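2-c-methyl-d-erythritol 4-phosphate cytidylyltransferase (Streptococcus pneumoniae, PDB 2VSH) catalyses the transfer of the cytidylyl group of CTP to D-ribitol 5-phosphate, making the CDP-ribitol used for teichoic acid precursors. Local coordinates at the interface of chains A and B. Residues are numbered along the deposited sequence; one frame, centred on the assembly and turned at random. Chains: chain A/B, 2-c-methyl-d-erythritol 4-phosphate cytidylyltransferase.

Each chain lends its partner an arm, the segment carrying strands 147-149 and 165-169, which is the dimerisation element of the IspD/TarI family. Contact 2 lies nearest the two-fold axis, its C-alpha centre about 11 Å from that of contact 3 and about 16 Å from that of contact 1; contacts 1 and 3 are about 22 Å apart. Contacts 2 and 3 share B:Tyr166 and the same pair of strands. Contacts 1 and 3 both pair Ile156 of one chain with Leu210 of the other, the chains exchanged, and both include Val148 and Phe155. Such reciprocity fits a stable dimer, though coordinates alone do not prove it.

Contact 1: the interface of chains A and B. Residues chain A 138, 196, 198, 202, 208, 210; chain B 148, 155-156, 158-159.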
# COMPACT_ATOMS: atom_id res chain seq x y z
N ASP A 138 -7.27 3.52 -16.43
CA ASP A 138 -6.32 3.36 -15.36
C ASP A 138 -6.52 1.96 -14.83
O ASP A 138 -7.64 1.56 -14.51
CB ASP A 138 -6.64 4.37 -14.25
CG ASP A 138 -5.49 4.62 -13.31
OD1 ASP A 138 -4.43 3.99 -13.46
OD2 ASP A 138 -5.67 5.47 -12.40
N ASP A 196 0.66 12.09 -12.02
CA ASP A 196 0.04 10.90 -12.57
C ASP A 196 -0.67 11.28 -13.85
O ASP A 196 -1.36 12.31 -13.91
CB ASP A 196 -0.92 10.31 -11.53
CG ASP A 196 -1.65 9.08 -12.04
OD1 ASP A 196 -1.25 7.96 -11.70
OD2 ASP A 196 -2.64 9.24 -12.77
N CYS A 198 -3.18 9.76 -15.50
CA CYS A 198 -4.64 9.71 -15.36
C CYS A 198 -5.21 10.90 -14.58
O CYS A 198 -6.29 11.39 -14.91
CB CYS A 198 -5.07 8.38 -14.73
SG CYS A 198 -4.78 6.97 -15.87
N VAL A 202 -8.41 13.25 -15.34
CA VAL A 202 -9.47 13.38 -14.33
C VAL A 202 -9.78 14.86 -13.99
O VAL A 202 -10.95 15.28 -14.00
CB VAL A 202 -9.15 12.53 -13.06
CG1 VAL A 202 -10.04 12.87 -11.90
CG2 VAL A 202 -9.27 11.05 -13.39
N VAL A 208 -12.27 8.62 -17.37
CA VAL A 208 -11.22 7.64 -17.15
C VAL A 208 -11.83 6.35 -16.57
O VAL A 208 -12.21 6.30 -15.40
CB VAL A 208 -10.08 8.15 -16.23
CG1 VAL A 208 -8.89 7.19 -16.25
CG2 VAL A 208 -9.62 9.57 -16.63
N LEU A 210 -12.05 2.38 -15.32
CA LEU A 210 -11.23 1.50 -14.51
C LEU A 210 -11.00 0.18 -15.26
O LEU A 210 -11.95 -0.42 -15.75
CB LEU A 210 -11.90 1.22 -13.15
CG LEU A 210 -12.25 2.44 -12.29
CD1 LEU A 210 -12.90 2.01 -10.96
CD2 LEU A 210 -11.03 3.32 -12.03
N VAL B 148 -6.72 5.78 -5.99
CA VAL B 148 -7.73 6.20 -6.95
C VAL B 148 -9.10 6.06 -6.29
O VAL B 148 -9.40 5.04 -5.67
CB VAL B 148 -7.63 5.35 -8.25
CG1 VAL B 148 -8.80 5.61 -9.19
CG2 VAL B 148 -6.30 5.62 -8.97
N PHE B 155 -15.89 4.78 -13.50
CA PHE B 155 -14.91 5.81 -13.85
C PHE B 155 -14.37 6.52 -12.60
O PHE B 155 -15.02 6.54 -11.55
CB PHE B 155 -15.46 6.81 -14.89
CG PHE B 155 -16.66 7.60 -14.43
CD1 PHE B 155 -16.49 8.79 -13.71
CD2 PHE B 155 -17.95 7.17 -14.73
CE1 PHE B 155 -17.59 9.52 -13.29
CE2 PHE B 155 -19.07 7.91 -14.31
CZ PHE B 155 -18.88 9.08 -13.59
N ILE B 156 -13.19 7.10 -12.74
CA ILE B 156 -12.53 7.78 -11.62
C ILE B 156 -13.24 9.09 -11.29
O ILE B 156 -13.45 9.93 -12.18
CB ILE B 156 -11.05 8.08 -11.96
CG1 ILE B 156 -10.27 6.77 -12.17
CG2 ILE B 156 -10.45 8.96 -10.88
CD1 ILE B 156 -8.83 6.94 -12.60
N ASP B 158 -12.02 10.88 -8.45
CA ASP B 158 -10.90 11.66 -7.90
C ASP B 158 -9.61 10.83 -7.80
O ASP B 158 -9.65 9.62 -7.56
CB ASP B 158 -11.25 12.20 -6.51
CG ASP B 158 -10.28 13.27 -6.02
OD1 ASP B 158 -9.59 13.91 -6.84
OD2 ASP B 158 -10.21 13.47 -4.78
N ILE B 159 -8.48 11.49 -8.01
CA ILE B 159 -7.18 10.94 -7.61
C ILE B 159 -6.59 11.92 -6.61
O ILE B 159 -6.01 12.94 -7.01
CB ILE B 159 -6.23 10.68 -8.80
CG1 ILE B 159 -6.86 9.68 -9.78
CG2 ILE B 159 -4.84 10.15 -8.29
CD1 ILE B 159 -5.99 9.32 -10.99
O HOH W 1 -13.18 10.03 -14.90
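The backbone carbonyl O of A:Val208 accepts a hydrogen bond from the amide N of B:Ile156 at 2.9 Å. Next to it, water 1 joins A:Val208 N to B:Ile156 O, 2.7 Å from the latter, so one residue of each chain is paired through both of its backbone polar groups, once directly and once through water. This pairing delivers the side chain of B:Ile156 into a largely apolar pocket of chain A that also includes the side chain of A:Asp138. CG1 stands anti to its own carbonyl carbon (chi1 -63°), and the two branches part: CG2 presses on CG2 of A:Val202 at 3.5 Å, a tight fit with the side chains at about a right angle, while CG1 meets the CD2 methyl of A:Leu210 at 3.5 Å. At the tip, CD1 lies 3.7 Å from CG1 of A:Val208 and also touches that aspartate. The carboxylate OD2 of A:Asp138 meets CG2 of B:Val148 tip to tip at 3.5 Å. Farther along, CD1 of B:Ile159 reaches CB of A:Cys198 at 4.0 Å, beside A:Asp196. The site seats the arm of chain B against helix 197-203 and strand 208-212 of chain A, and so probably helps hold the dimer together.

Contact 2: the interface of chains A and B. Residues chain A 145-147, 167; chain B 145, 147, 166-168.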
# COMPACT_ATOMS: atom_id res chain seq x y z
N ASP A 145 -5.04 -1.78 1.86
CA ASP A 145 -4.49 -0.89 2.88
C ASP A 145 -5.60 -0.00 3.43
O ASP A 145 -6.49 0.43 2.70
CB ASP A 145 -3.45 0.05 2.25
CG ASP A 145 -2.03 -0.45 2.41
OD1 ASP A 145 -1.71 -1.05 3.46
OD2 ASP A 145 -1.24 -0.21 1.46
N THR A 146 -5.54 0.29 4.72
CA THR A 146 -6.38 1.35 5.23
C THR A 146 -5.68 2.68 4.94
O THR A 146 -4.48 2.84 5.17
CB THR A 146 -6.75 1.18 6.72
OG1 THR A 146 -6.72 2.45 7.37
CG2 THR A 146 -5.81 0.23 7.42
N ILE A 147 -6.44 3.62 4.38
CA ILE A 147 -5.88 4.89 3.94
C ILE A 147 -6.37 6.01 4.85
O ILE A 147 -7.57 6.18 5.08
CB ILE A 147 -6.24 5.18 2.45
CG1 ILE A 147 -5.57 4.15 1.52
CG2 ILE A 147 -5.87 6.59 2.05
CD1 ILE A 147 -4.06 3.93 1.74
N GLN A 167 -6.22 0.74 -5.37
CA GLN A 167 -4.78 0.91 -5.54
C GLN A 167 -4.50 1.07 -7.04
O GLN A 167 -4.89 0.22 -7.86
CB GLN A 167 -4.01 -0.28 -4.97
CG GLN A 167 -2.52 -0.29 -5.32
CD GLN A 167 -1.88 -1.66 -5.14
OE1 GLN A 167 -1.48 -2.31 -6.12
NE2 GLN A 167 -1.78 -2.11 -3.90
N ASP B 145 1.56 3.82 -2.98
CA ASP B 145 0.76 3.68 -4.18
C ASP B 145 -0.09 4.91 -4.39
O ASP B 145 -0.51 5.56 -3.42
CB ASP B 145 -0.15 2.45 -4.11
CG ASP B 145 0.63 1.15 -4.03
OD1 ASP B 145 1.47 0.89 -4.92
OD2 ASP B 145 0.38 0.39 -3.07
N ILE B 147 -3.47 6.35 -4.94
CA ILE B 147 -4.79 5.92 -4.55
C ILE B 147 -5.77 6.59 -5.51
O ILE B 147 -5.66 7.78 -5.80
CB ILE B 147 -5.09 6.29 -3.06
CG1 ILE B 147 -4.14 5.53 -2.12
CG2 ILE B 147 -6.55 6.00 -2.69
CD1 ILE B 147 -4.14 4.02 -2.31
N TYR B 166 -1.68 8.46 3.71
CA TYR B 166 -0.88 7.62 4.59
C TYR B 166 -1.51 6.24 4.68
O TYR B 166 -2.75 6.11 4.67
CB TYR B 166 -0.80 8.28 5.97
CG TYR B 166 -0.06 9.60 5.94
CD1 TYR B 166 1.32 9.64 6.12
CD2 TYR B 166 -0.74 10.80 5.71
CE1 TYR B 166 2.02 10.85 6.09
CE2 TYR B 166 -0.05 12.01 5.66
CZ TYR B 166 1.33 12.02 5.86
OH TYR B 166 2.04 13.20 5.83
N GLN B 167 -0.67 5.21 4.72
CA GLN B 167 -1.12 3.85 4.95
C GLN B 167 -1.19 3.62 6.46
O GLN B 167 -0.19 3.79 7.16
CB GLN B 167 -0.16 2.83 4.31
CG GLN B 167 0.01 3.03 2.79
CD GLN B 167 1.28 2.39 2.22
OE1 GLN B 167 1.67 2.70 1.08
NE2 GLN B 167 1.93 1.50 2.99
N GLY B 168 -2.38 3.27 6.94
CA GLY B 168 -2.57 2.98 8.36
C GLY B 168 -1.86 1.72 8.79
O GLY B 168 -1.91 0.71 8.11
O HOH W 2 0.31 -0.39 -7.22
O HOH W 3 -3.04 -0.47 5.85
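A:Thr146 and B:Gly168 are joined by a direct hydrogen bond within this antiparallel strand pairing: the amide N of B:Gly168 gives its hydrogen to A:Thr146 O at 2.8 Å. Water extends the polar contact. Water 3 sits among A:Thr146 N, the carboxylate OD1 of A:Asp145 and B:Gly168 O, 2.8 Å from the last, and thus ties a side chain and the backbones of both chains at one point. In the other half of the patch, water 2 bridges the amide OE1 of A:Gln167 and OD1 of B:Asp145, the latter at 2.9 Å.

Flat groups make the second kind of contact. With CG anti to the backbone N (chi1 170°), A:Gln167 carries its extended chain across B:Asp145, and its amide stacks on the carboxylate, their planes 29° apart, with CG of the glutamine 3.7 Å from CG of the aspartate. In the twin pair, OD2 of A:Asp145 lies 3.7 Å from CD of B:Gln167, and the side chains cross at a slant with their planes 19° apart. The OD2 atoms of A:Asp145 and B:Asp145 are 4.8 Å apart and not in contact.

Among the apolar contacts, A:Ile147 and B:Ile147 meet tip to tip, CD1 to CD1 at 4.0 Å. Strand 147-149 of each chain here pairs with strand 165-169 of the other, about the two-fold axis.

Contact 3: the interface of chains A and B. Residues chain A 148-150, 153-156; chain B 164, 166, 210.
B:Leu210 fills the apolar centre, its two methyls dividing the work. CD2 touches CG1 of A:Ile156 at 3.7 Å, the side chains at about a right angle, and runs alongside CG1 of A:Val148, the leucine and valine side chains passing in opposite directions. CD1 meets CB of A:Ser150 at 3.7 Å and, within its own chain, rests over the middle of the B:Tyr166 ring, 3.9 Å above the plane. CG of B:Tyr166 is anti to its carbonyl carbon (chi1 -65°), which presents the ring edge, in plane, to the carbonyl oxygens of A:Val148 and A:Ser150; CE2 also lies against the serine CB.

Farther out, the A:Ser150 hydroxyl OG donates to A:Phe155 O and accepts from A:Gly153 N at 2.9 Å, bracing the turn of chain A from within. That turn offers A:Gln154 O to B:Leu210 N at 3.0 Å. At the rim, water 4 lies 3.0 Å from the phenol OH of B:Tyr166 and also contacts A:Ser150 O. Backbone bonds complete it: A:Val148 and B:Tyr166 exchange a reciprocal N-H to O pair, and A:Ser150 N donates to B:His164 O at 2.8 Å. Thus strand 147-149 of chain A lies antiparallel to strand 165-169 of chain B, and the turn beyond it closes over strand 208-212.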
# COMPACT_ATOMS: atom_id res chain seq x y z
N VAL A 148 -5.41 6.77 5.36
CA VAL A 148 -5.67 7.93 6.20
C VAL A 148 -5.17 9.20 5.49
O VAL A 148 -4.08 9.20 4.89
CB VAL A 148 -5.00 7.72 7.58
CG1 VAL A 148 -4.54 9.00 8.19
CG2 VAL A 148 -5.95 6.98 8.51
N GLU A 149 -5.97 10.27 5.54
CA GLU A 149 -5.58 11.56 4.96
C GLU A 149 -5.12 12.54 6.04
O GLU A 149 -5.76 12.68 7.09
CB GLU A 149 -6.74 12.18 4.17
CG GLU A 149 -6.34 13.36 3.31
CD GLU A 149 -7.42 14.40 3.22
OE1 GLU A 149 -7.57 15.21 4.18
OE2 GLU A 149 -8.15 14.41 2.20
N SER A 150 -4.01 13.21 5.78
CA SER A 150 -3.56 14.31 6.61
C SER A 150 -2.88 15.35 5.73
O SER A 150 -1.81 15.08 5.18
CB SER A 150 -2.59 13.82 7.69
OG SER A 150 -2.17 14.90 8.51
N GLY A 153 0.10 16.57 8.00
CA GLY A 153 1.07 15.54 8.37
C GLY A 153 1.26 15.38 9.87
O GLY A 153 2.17 14.67 10.32
N GLN A 154 0.41 16.05 10.64
CA GLN A 154 0.48 16.02 12.10
C GLN A 154 -0.72 15.30 12.71
O GLN A 154 -0.57 14.53 13.66
CB GLN A 154 0.59 17.44 12.66
CG GLN A 154 1.87 18.18 12.23
CD GLN A 154 3.10 17.75 13.02
OE1 GLN A 154 3.17 17.97 14.24
NE2 GLN A 154 4.05 17.13 12.35
N PHE A 155 -1.91 15.54 12.16
CA PHE A 155 -3.13 14.91 12.64
C PHE A 155 -4.03 14.50 11.48
O PHE A 155 -3.88 15.00 10.37
CB PHE A 155 -3.87 15.80 13.68
CG PHE A 155 -4.30 17.15 13.15
CD1 PHE A 155 -5.56 17.31 12.54
CD2 PHE A 155 -3.47 18.27 13.27
CE1 PHE A 155 -5.97 18.56 12.05
CE2 PHE A 155 -3.87 19.53 12.78
CZ PHE A 155 -5.13 19.67 12.17
N ILE A 156 -4.94 13.57 11.72
CA ILE A 156 -5.82 13.10 10.66
C ILE A 156 -6.83 14.18 10.30
O ILE A 156 -7.56 14.68 11.16
CB ILE A 156 -6.54 11.78 11.02
CG1 ILE A 156 -5.53 10.65 11.27
CG2 ILE A 156 -7.51 11.39 9.91
CD1 ILE A 156 -6.16 9.31 11.68
N HIS B 164 -0.57 13.72 0.69
CA HIS B 164 -1.39 13.88 1.90
C HIS B 164 -1.96 12.56 2.42
O HIS B 164 -2.71 12.55 3.39
CB HIS B 164 -2.53 14.87 1.65
CG HIS B 164 -2.06 16.26 1.31
ND1 HIS B 164 -2.80 17.12 0.53
CD2 HIS B 164 -0.94 16.93 1.65
CE1 HIS B 164 -2.15 18.27 0.41
NE2 HIS B 164 -1.02 18.18 1.08
N TYR B 166 -1.68 8.46 3.71
CA TYR B 166 -0.88 7.62 4.59
C TYR B 166 -1.51 6.24 4.68
O TYR B 166 -2.75 6.11 4.67
CB TYR B 166 -0.80 8.28 5.97
CG TYR B 166 -0.06 9.60 5.94
CD1 TYR B 166 1.32 9.64 6.12
CD2 TYR B 166 -0.74 10.80 5.71
CE1 TYR B 166 2.02 10.85 6.09
CE2 TYR B 166 -0.05 12.01 5.66
CZ TYR B 166 1.33 12.02 5.86
OH TYR B 166 2.04 13.20 5.83
N LEU B 210 -0.69 11.59 14.15
CA LEU B 210 0.04 10.57 13.41
C LEU B 210 1.38 10.29 14.12
O LEU B 210 2.14 11.21 14.41
CB LEU B 210 0.30 11.01 11.96
CG LEU B 210 -0.85 11.29 10.99
CD1 LEU B 210 -0.29 11.58 9.62
CD2 LEU B 210 -1.86 10.15 10.92
O HOH W 4 0.64 15.57 4.62